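Local coordinates for protein uncharacterized conserved (Bdellovibrio bacteriovorus, PDB 7O21) that probably acts as an L,D-carboxypeptidase of the YkuD family, trimming peptidoglycan peptides and so helping to shape the curved cell of this predatory bacterium, at residues Lys273-Leu285 against Lys292-Gln304. Numbering follows the deposited sequence.
Sequences KHVDYGVKTIYAL and KIIREEWAPFSQQ
The last two strands of the NTF2-like domain, 275-287 and 290-300, form an antiparallel hairpin in which Y283 faces two residues at once, I294 and R295. This is a classic beta bulge: Y283 O accepts from I294 N at 2.9 Å and, more loosely, from R295 N at 3.3 Å. The extra residue shifts the register by one, and I294, its CG1 set between backbone N and carbonyl carbon (chi1 58°), brings that carbon to 3.3 Å from Y283 O. Its CD1 lies against L285 CD1, leucine and isoleucine making an apolar patch. R295, the second bulge residue, packs its CB near Y283 CD1 on the sheet face that also carries E297. In one of two E297 conformers OE1 lies in the plane of the Y283 ring, 3.1 Å from Y283 OH, a bond not settled because that proton has another acceptor within reach. The opposite face of this five-stranded sheet, where helix 184-206 packs through W201 and W205, carries I282, whose CG2 meets I293 CG1 at 3.6 Å. Here too K280, bent at three successive torsions, curls its long chain beside E296 CG and brings NZ to 2.7 Å from E296 OE2, a salt bridge to the anti lone pair; NZ also hydrogen-bonds Q267 OE1, and E296 OE1 hydrogen-bonds Y217 OH, so this buried pair is satisfied from several sides. Farther along, G278, with no side chain, lets the W298 indole lie close, NE1 3.4 Å from G278 CA. A water accepts from W298 NE1 and donates to D276 OD1, a carboxylate oxygen also salt-bridged to K103 of the second subunit, whose ammonium makes a cation-pi contact with W298.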
loop_
_atom_site.group_PDB
_atom_site.type_symbol
_atom_site.label_atom_id
_atom_site.label_comp_id
_atom_site.label_asym_id
_atom_site.label_seq_id
_atom_site.Cartn_x
_atom_site.Cartn_y
_atom_site.Cartn_z
ATOM N N LYS A 273 -24.033 3.863 20.825
ATOM C CA LYS A 273 -24.249 2.685 19.993
ATOM C C LYS A 273 -23.038 1.756 19.936
ATOM O O LYS A 273 -23.184 0.542 20.115
ATOM C CB LYS A 273 -24.662 3.094 18.579
ATOM C CG LYS A 273 -25.021 1.915 17.673
ATOM C CD LYS A 273 -26.014 2.325 16.601
ATOM C CE LYS A 273 -26.585 1.114 15.888
ATOM N NZ LYS A 273 -27.345 0.253 16.834
ATOM N N HIS A 274 -21.846 2.284 19.655
ATOM C CA HIS A 274 -20.675 1.421 19.534
ATOM C C HIS A 274 -19.427 2.089 20.100
ATOM O O HIS A 274 -19.367 3.306 20.295
ATOM C CB HIS A 274 -20.391 0.934 18.097
ATOM C CG HIS A 274 -21.199 1.613 17.031
ATOM N ND1 HIS A 274 -21.125 2.967 16.784
ATOM C CD2 HIS A 274 -22.062 1.111 16.115
ATOM C CE1 HIS A 274 -21.924 3.272 15.779
ATOM N NE2 HIS A 274 -22.507 2.164 15.355
ATOM N N VAL A 275 -18.436 1.244 20.373
ATOM C CA VAL A 275 -17.082 1.649 20.726
ATOM C C VAL A 275 -16.165 1.010 19.697
ATOM O O VAL A 275 -16.333 -0.160 19.341
ATOM C CB VAL A 275 -16.694 1.160 22.137
ATOM C CG1 VAL A 275 -15.226 1.486 22.427
ATOM C CG2 VAL A 275 -17.604 1.778 23.191
ATOM N N ASP A 276 -15.207 1.778 19.197
ATOM C CA ASP A 276 -14.180 1.186 18.355
ATOM C C ASP A 276 -12.808 1.755 18.691
ATOM O O ASP A 276 -12.675 2.868 19.209
ATOM C CB ASP A 276 -14.485 1.275 16.843
ATOM C CG ASP A 276 -14.695 2.688 16.370
ATOM O OD1 ASP A 276 -13.742 3.490 16.429
ATOM O OD2 ASP A 276 -15.810 2.998 15.905
ATOM N N TYR A 277 -11.790 0.944 18.419
ATOM C CA TYR A 277 -10.389 1.315 18.562
ATOM C C TYR A 277 -9.741 1.225 17.188
ATOM O O TYR A 277 -10.010 0.300 16.421
ATOM C CB TYR A 277 -9.651 0.361 19.530
ATOM C CG TYR A 277 -10.206 0.362 20.932
ATOM C CD1 TYR A 277 -11.351 -0.353 21.240
ATOM C CD2 TYR A 277 -9.587 1.080 21.952
ATOM C CE1 TYR A 277 -11.870 -0.360 22.519
ATOM C CE2 TYR A 277 -10.100 1.076 23.239
ATOM C CZ TYR A 277 -11.246 0.354 23.514
ATOM O OH TYR A 277 -11.774 0.337 24.788
ATOM N N GLY A 278 -8.884 2.184 16.868
ATOM C CA GLY A 278 -8.238 2.129 15.571
ATOM C C GLY A 278 -7.048 3.053 15.551
ATOM O O GLY A 278 -6.861 3.888 16.439
ATOM N N VAL A 279 -6.233 2.873 14.526
ATOM C CA VAL A 279 -5.039 3.680 14.342
ATOM C C VAL A 279 -5.449 4.924 13.565
ATOM O O VAL A 279 -5.954 4.825 12.443
ATOM C CB VAL A 279 -3.962 2.886 13.597
ATOM C CG1 VAL A 279 -2.742 3.759 13.355
ATOM C CG2 VAL A 279 -3.584 1.642 14.403
ATOM N N LYS A 280 -5.233 6.092 14.157
ATOM C CA LYS A 280 -5.625 7.370 13.564
ATOM C C LYS A 280 -4.354 8.108 13.150
ATOM O O LYS A 280 -3.472 8.364 13.983
ATOM C CB LYS A 280 -6.405 8.183 14.592
ATOM C CG LYS A 280 -6.743 9.635 14.204
ATOM C CD LYS A 280 -7.297 9.832 12.788
ATOM C CE LYS A 280 -8.658 9.128 12.562
ATOM N NZ LYS A 280 -9.780 9.846 13.230
ATOM N N THR A 281 -4.231 8.396 11.857
ATOM C CA THR A 281 -3.117 9.188 11.352
ATOM C C THR A 281 -3.662 10.458 10.723
ATOM O O THR A 281 -4.543 10.398 9.862
ATOM C CB THR A 281 -2.324 8.422 10.305
ATOM O OG1 THR A 281 -2.013 7.119 10.810
ATOM C CG2 THR A 281 -1.040 9.151 10.006
ATOM N N ILE A 282 -3.137 11.599 11.166
ATOM C CA ILE A 282 -3.546 12.922 10.705
ATOM C C ILE A 282 -2.377 13.536 9.942
ATOM O O ILE A 282 -1.242 13.545 10.431
ATOM C CB ILE A 282 -3.909 13.804 11.909
ATOM C CG1 ILE A 282 -4.992 13.115 12.755
ATOM C CG2 ILE A 282 -4.325 15.201 11.459
ATOM C CD1 ILE A 282 -5.149 13.711 14.141
ATOM N N TYR A 283 -2.648 14.023 8.736
ATOM C CA TYR A 283 -1.672 14.714 7.905
ATOM C C TYR A 283 -2.138 16.154 7.793
ATOM O O TYR A 283 -3.279 16.405 7.394
ATOM C CB TYR A 283 -1.653 14.112 6.496
ATOM C CG TYR A 283 -1.277 12.650 6.413
ATOM C CD1 TYR A 283 -2.180 11.654 6.763
ATOM C CD2 TYR A 283 -0.020 12.272 5.967
ATOM C CE1 TYR A 283 -1.841 10.317 6.674
ATOM C CE2 TYR A 283 0.331 10.929 5.879
ATOM C CZ TYR A 283 -0.580 9.970 6.236
ATOM O OH TYR A 283 -0.235 8.634 6.134
ATOM N N ALA A 284 -1.270 17.099 8.156
ATOM C CA ALA A 284 -1.643 18.509 8.143
ATOM C C ALA A 284 -0.522 19.332 7.522
ATOM O O ALA A 284 0.629 18.902 7.455
ATOM C CB ALA A 284 -2.005 19.035 9.543
ATOM N N LEU A 285 -0.886 20.522 7.042
ATOM C CA LEU A 285 0.070 21.460 6.468
ATOM C C LEU A 285 -0.069 22.801 7.163
ATOM O O LEU A 285 -1.164 23.183 7.593
ATOM C CB LEU A 285 -0.147 21.651 4.950
ATOM C CG LEU A 285 0.091 20.413 4.080
ATOM C CD1 LEU A 285 -0.326 20.700 2.637
ATOM C CD2 LEU A 285 1.551 19.938 4.165
ATOM N N LYS A 292 -3.674 23.051 9.101
ATOM C CA LYS A 292 -4.946 22.530 8.614
ATOM C C LYS A 292 -4.779 21.104 8.115
ATOM O O LYS A 292 -3.846 20.805 7.354
ATOM C CB LYS A 292 -5.564 23.421 7.532
ATOM C CG LYS A 292 -5.895 24.806 8.068
ATOM C CD LYS A 292 -7.128 25.393 7.421
ATOM C CE LYS A 292 -7.487 26.714 8.075
ATOM N NZ LYS A 292 -8.852 26.674 8.677
ATOM N N ILE A 293 -5.704 20.238 8.538
ATOM C CA ILE A 293 -5.684 18.827 8.176
ATOM C C ILE A 293 -6.059 18.651 6.710
ATOM O O ILE A 293 -7.094 19.154 6.249
ATOM C CB ILE A 293 -6.631 18.046 9.101
ATOM C CG1 ILE A 293 -6.176 18.141 10.566
ATOM C CG2 ILE A 293 -6.747 16.613 8.656
ATOM C CD1 ILE A 293 -7.222 17.612 11.554
ATOM N N ILE A 294 -5.199 17.961 5.959
ATOM C CA ILE A 294 -5.430 17.656 4.551
ATOM C C ILE A 294 -5.861 16.212 4.331
ATOM O O ILE A 294 -6.476 15.897 3.314
ATOM C CB ILE A 294 -4.202 17.999 3.687
ATOM C CG1 ILE A 294 -2.961 17.246 4.170
ATOM C CG2 ILE A 294 -3.973 19.500 3.708
ATOM C CD1 ILE A 294 -1.902 17.126 3.085
ATOM N N ARG A 295 -5.500 15.310 5.243
ATOM C CA ARG A 295 -5.870 13.904 5.112
ATOM C C ARG A 295 -6.002 13.331 6.516
ATOM O O ARG A 295 -5.292 13.744 7.431
ATOM C CB ARG A 295 -4.797 13.088 4.369
ATOM C CG ARG A 295 -4.299 13.640 3.028
ATOM C CD ARG A 295 -5.288 13.352 1.894
ATOM N NE ARG A 295 -4.789 13.778 0.585
ATOM C CZ ARG A 295 -5.040 14.956 0.019
ATOM N NH1 ARG A 295 -4.536 15.228 -1.177
ATOM N NH2 ARG A 295 -5.772 15.873 0.644
ATOM N N GLU A 296 -6.939 12.404 6.696
ATOM C CA GLU A 296 -7.136 11.761 7.993
ATOM C C GLU A 296 -7.496 10.306 7.732
ATOM O O GLU A 296 -8.473 10.027 7.026
ATOM C CB GLU A 296 -8.252 12.468 8.769
ATOM C CG GLU A 296 -8.502 11.906 10.172
ATOM C CD GLU A 296 -9.398 12.780 11.012
ATOM O OE1 GLU A 296 -9.543 13.971 10.669
ATOM O OE2 GLU A 296 -9.963 12.304 12.022
ATOM N N GLU A 297 -6.705 9.383 8.289
ATOM C CA GLU A 297 -6.860 7.954 8.053
ATOM C C GLU A 297 -7.211 7.239 9.351
ATOM O O GLU A 297 -6.828 7.667 10.444
ATOM C CB GLU A 297 -5.572 7.340 7.496
ATOM C CG GLU A 297 -5.139 7.881 6.136
ATOM C CD GLU A 297 -3.837 7.259 5.635
ATOM O OE1 GLU A 297 -2.884 7.087 6.434
ATOM O OE2 GLU A 297 -3.766 6.937 4.432
ATOM N N TRP A 298 -7.950 6.139 9.220
ATOM C CA TRP A 298 -8.297 5.299 10.358
ATOM C C TRP A 298 -8.227 3.850 9.901
ATOM O O TRP A 298 -8.749 3.504 8.833
ATOM C CB TRP A 298 -9.706 5.632 10.880
ATOM C CG TRP A 298 -10.139 4.863 12.126
ATOM C CD1 TRP A 298 -10.021 5.267 13.428
ATOM C CD2 TRP A 298 -10.809 3.589 12.163
ATOM N NE1 TRP A 298 -10.549 4.315 14.270
ATOM C CE2 TRP A 298 -11.027 3.273 13.520
ATOM C CE3 TRP A 298 -11.215 2.678 11.182
ATOM C CZ2 TRP A 298 -11.661 2.089 13.922
ATOM C CZ3 TRP A 298 -11.837 1.502 11.586
ATOM C CH2 TRP A 298 -12.051 1.222 12.943
ATOM N N ALA A 299 -7.542 3.018 10.684
ATOM C CA ALA A 299 -7.505 1.585 10.429
ATOM C C ALA A 299 -7.888 0.857 11.710
ATOM O O ALA A 299 -7.453 1.247 12.796
ATOM C CB ALA A 299 -6.093 1.161 9.990
ATOM N N PRO A 300 -8.718 -0.184 11.630
ATOM C CA PRO A 300 -9.177 -0.839 12.858
ATOM C C PRO A 300 -8.025 -1.502 13.597
ATOM O O PRO A 300 -7.043 -1.951 12.999
ATOM C CB PRO A 300 -10.184 -1.882 12.351
ATOM C CG PRO A 300 -9.770 -2.156 10.956
ATOM C CD PRO A 300 -9.188 -0.874 10.417
ATOM N N PHE A 301 -8.146 -1.533 14.921
ATOM C CA PHE A 301 -7.144 -2.131 15.789
ATOM C C PHE A 301 -7.789 -3.202 16.655
ATOM O O PHE A 301 -8.842 -2.976 17.257
ATOM C CB PHE A 301 -6.528 -1.084 16.722
ATOM C CG PHE A 301 -5.714 -1.684 17.836
ATOM C CD1 PHE A 301 -4.366 -1.948 17.656
ATOM C CD2 PHE A 301 -6.295 -1.982 19.057
ATOM C CE1 PHE A 301 -3.615 -2.507 18.675
ATOM C CE2 PHE A 301 -5.550 -2.542 20.080
ATOM C CZ PHE A 301 -4.211 -2.802 19.887
ATOM N N SER A 302 -7.137 -4.356 16.759
ATOM C CA SER A 302 -7.599 -5.342 17.724
ATOM C C SER A 302 -6.425 -6.166 18.225
ATOM O O SER A 302 -5.539 -6.541 17.452
ATOM C CB SER A 302 -8.687 -6.256 17.144
ATOM O OG SER A 302 -9.021 -7.295 18.052
ATOM N N GLN A 303 -6.238 -6.349 19.303
ATOM C CA GLN A 303 -5.483 -7.315 20.089
ATOM C C GLN A 303 -5.886 -8.736 19.727
ATOM O O GLN A 303 -5.029 -9.614 19.590
ATOM C CB GLN A 303 -5.755 -7.077 21.572
ATOM C CG GLN A 303 -5.262 -5.747 22.104
ATOM C CD GLN A 303 -3.753 -5.641 22.054
ATOM O OE1 GLN A 303 -3.192 -5.022 21.146
ATOM N NE2 GLN A 303 -3.084 -6.237 23.037
ATOM N N GLN A 304 -7.244 -9.053 20.025
ATOM C CA GLN A 304 -7.815 -10.380 19.848
ATOM C C GLN A 304 -7.549 -10.909 18.444
ATOM O O GLN A 304 -7.072 -12.031 18.275
ATOM C CB GLN A 304 -9.322 -10.345 20.118
ATOM C CG GLN A 304 -9.697 -10.493 21.589
ATOM C CD GLN A 304 -9.932 -11.941 21.988
ATOM O OE1 GLN A 304 -9.625 -12.863 21.231
ATOM N NE2 GLN A 304 -10.482 -12.144 23.180
HETATM O O HOH W 1 -11.401 4.686 16.969
#